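Local atomic coordinates of adenylate kinase (Schistosoma mansoni, PDB entry 3UMF), a protein that catalyses the reversible transfer of a phosphoryl group between adenine nucleotides, interconverting ATP and AMP with two molecules of ADP. Residues G43-K48 and D201-K206. Numbering follows the deposited sequence.
Sequences GTQCEK and DAIFDK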
loop_
_atom_site.group_PDB
_atom_site.type_symbol
_atom_site.label_atom_id
_atom_site.label_comp_id
_atom_site.label_asym_id
_atom_site.label_seq_id
_atom_site.Cartn_x
_atom_site.Cartn_y
_atom_site.Cartn_z
ATOM N N GLY A 43 -7.890 4.024 1.921
ATOM C CA GLY A 43 -7.964 4.907 0.771
ATOM C C GLY A 43 -8.158 6.352 1.185
ATOM O O GLY A 43 -7.454 7.243 0.707
ATOM N N THR A 44 -9.115 6.581 2.080
ATOM C CA THR A 44 -9.400 7.918 2.577
ATOM C C THR A 44 -8.188 8.500 3.304
ATOM O O THR A 44 -7.813 9.650 3.083
ATOM C CB THR A 44 -10.622 7.911 3.521
ATOM O OG1 THR A 44 -11.776 7.451 2.805
ATOM C CG2 THR A 44 -10.891 9.303 4.065
ATOM N N GLN A 45 -7.566 7.691 4.154
ATOM C CA GLN A 45 -6.411 8.135 4.931
ATOM C C GLN A 45 -5.229 8.530 4.043
ATOM O O GLN A 45 -4.573 9.539 4.299
ATOM C CB GLN A 45 -6.007 7.056 5.941
ATOM C CG GLN A 45 -7.092 6.752 6.972
ATOM C CD GLN A 45 -7.444 7.962 7.816
ATOM O OE1 GLN A 45 -6.575 8.762 8.160
ATOM N NE2 GLN A 45 -8.723 8.103 8.153
ATOM N N CYS A 46 -4.972 7.749 2.995
ATOM C CA CYS A 46 -3.900 8.067 2.052
ATOM C C CYS A 46 -4.138 9.396 1.336
ATOM O O CYS A 46 -3.201 10.165 1.118
ATOM C CB CYS A 46 -3.721 6.948 1.022
ATOM S SG CYS A 46 -2.916 5.454 1.650
ATOM N N GLU A 47 -5.386 9.658 0.965
ATOM C CA GLU A 47 -5.741 10.913 0.308
ATOM C C GLU A 47 -5.468 12.094 1.225
ATOM O O GLU A 47 -4.934 13.115 0.797
ATOM C CB GLU A 47 -7.219 10.913 -0.090
ATOM C CG GLU A 47 -7.563 9.977 -1.228
ATOM C CD GLU A 47 -9.057 9.891 -1.469
ATOM O OE1 GLU A 47 -9.813 10.614 -0.783
ATOM O OE2 GLU A 47 -9.478 9.099 -2.338
ATOM N N LYS A 48 -5.840 11.942 2.491
ATOM C CA LYS A 48 -5.682 13.015 3.463
ATOM C C LYS A 48 -4.211 13.260 3.788
ATOM O O LYS A 48 -3.802 14.401 3.994
ATOM C CB LYS A 48 -6.494 12.713 4.727
ATOM C CG LYS A 48 -7.956 12.402 4.432
ATOM C CD LYS A 48 -8.893 13.110 5.386
ATOM C CE LYS A 48 -8.680 12.658 6.813
ATOM N NZ LYS A 48 -9.415 13.539 7.757
ATOM N N ASP A 201 -11.492 11.172 11.274
ATOM C CA ASP A 201 -10.688 12.217 11.908
ATOM C C ASP A 201 -9.804 11.689 13.041
ATOM O O ASP A 201 -8.659 12.114 13.186
ATOM C CB ASP A 201 -11.589 13.339 12.437
ATOM C CG ASP A 201 -12.276 14.114 11.324
ATOM O OD1 ASP A 201 -11.629 14.373 10.287
ATOM O OD2 ASP A 201 -13.463 14.467 11.490
ATOM N N ALA A 202 -10.342 10.779 13.849
ATOM C CA ALA A 202 -9.586 10.202 14.957
ATOM C C ALA A 202 -8.438 9.340 14.444
ATOM O O ALA A 202 -7.339 9.344 15.007
ATOM C CB ALA A 202 -10.501 9.386 15.862
ATOM N N ILE A 203 -8.699 8.600 13.374
ATOM C CA ILE A 203 -7.674 7.780 12.741
ATOM C C ILE A 203 -6.568 8.657 12.155
ATOM O O ILE A 203 -5.383 8.368 12.321
ATOM C CB ILE A 203 -8.279 6.896 11.626
ATOM C CG1 ILE A 203 -9.207 5.836 12.229
ATOM C CG2 ILE A 203 -7.185 6.219 10.818
ATOM C CD1 ILE A 203 -10.118 5.185 11.206
ATOM N N PHE A 204 -6.958 9.739 11.486
ATOM C CA PHE A 204 -5.995 10.622 10.835
ATOM C C PHE A 204 -5.088 11.304 11.854
ATOM O O PHE A 204 -3.879 11.405 11.647
ATOM C CB PHE A 204 -6.717 11.666 9.979
ATOM C CG PHE A 204 -5.792 12.531 9.164
ATOM C CD1 PHE A 204 -4.989 11.977 8.182
ATOM C CD2 PHE A 204 -5.734 13.899 9.375
ATOM C CE1 PHE A 204 -4.138 12.767 7.427
ATOM C CE2 PHE A 204 -4.884 14.697 8.621
ATOM C CZ PHE A 204 -4.087 14.128 7.647
ATOM N N ASP A 205 -5.676 11.770 12.952
ATOM C CA ASP A 205 -4.904 12.396 14.024
ATOM C C ASP A 205 -3.894 11.422 14.636
ATOM O O ASP A 205 -2.748 11.789 14.900
ATOM C CB ASP A 205 -5.831 12.947 15.113
ATOM C CG ASP A 205 -6.625 14.165 14.652
ATOM O OD1 ASP A 205 -6.202 14.834 13.684
ATOM O OD2 ASP A 205 -7.668 14.460 15.271
ATOM N N LYS A 206 -4.321 10.180 14.856
ATOM C CA LYS A 206 -3.435 9.156 15.415
ATOM C C LYS A 206 -2.287 8.816 14.463
ATOM O O LYS A 206 -1.141 8.679 14.894
ATOM C CB LYS A 206 -4.222 7.893 15.774
ATOM C CG LYS A 206 -3.388 6.797 16.429
ATOM C CD LYS A 206 -2.713 7.287 17.704
ATOM C CE LYS A 206 -2.063 6.136 18.466
ATOM N NZ LYS A 206 -1.282 6.606 19.644
#
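One face of the Phe204 ring is overlaid by Lys48, while Gln45 meets the ring at its edge; Ile203 CG2 sits over one face of the Gln45 amide, 3.5 Å from Gln45 CD. Lys48 CB makes a CH-pi contact, 4.0 Å from the Phe204 centroid and 29° off the normal. Bends at chi2 and chi3 arch the lysine over the same face, lifting CG and CD off it and returning Lys48 CE to 3.7 Å from Phe204 CG. Lys48 NZ, 4.5 Å from the Phe204 centroid and 35° off the normal, is an off-centre cation-pi partner. Lys48 NZ also forms a long salt bridge, 3.5 Å, with Asp201 OD1. Gln45 OE1 lies at the ring edge beside CA and CB, 3.3 Å from Phe204 CA, amide and ring planes 41° apart. Gln45 NE2 is hydrogen-bonded to Val200 O, a bond that probably sets which way round the amide lies, with OE1 toward Phe204. The axes of the two segments come within 10.4 Å, so side chains rather than backbones make the contact. Helix 42-53, following central strand 30-35 of this P-loop kinase fold, is thereby joined to C-terminal helix 200-212; on the sheet side, Gln45 and Ile203 touch Phe139 of strand 135-140, and Ile203 also Ile194 of edge strand 191-195.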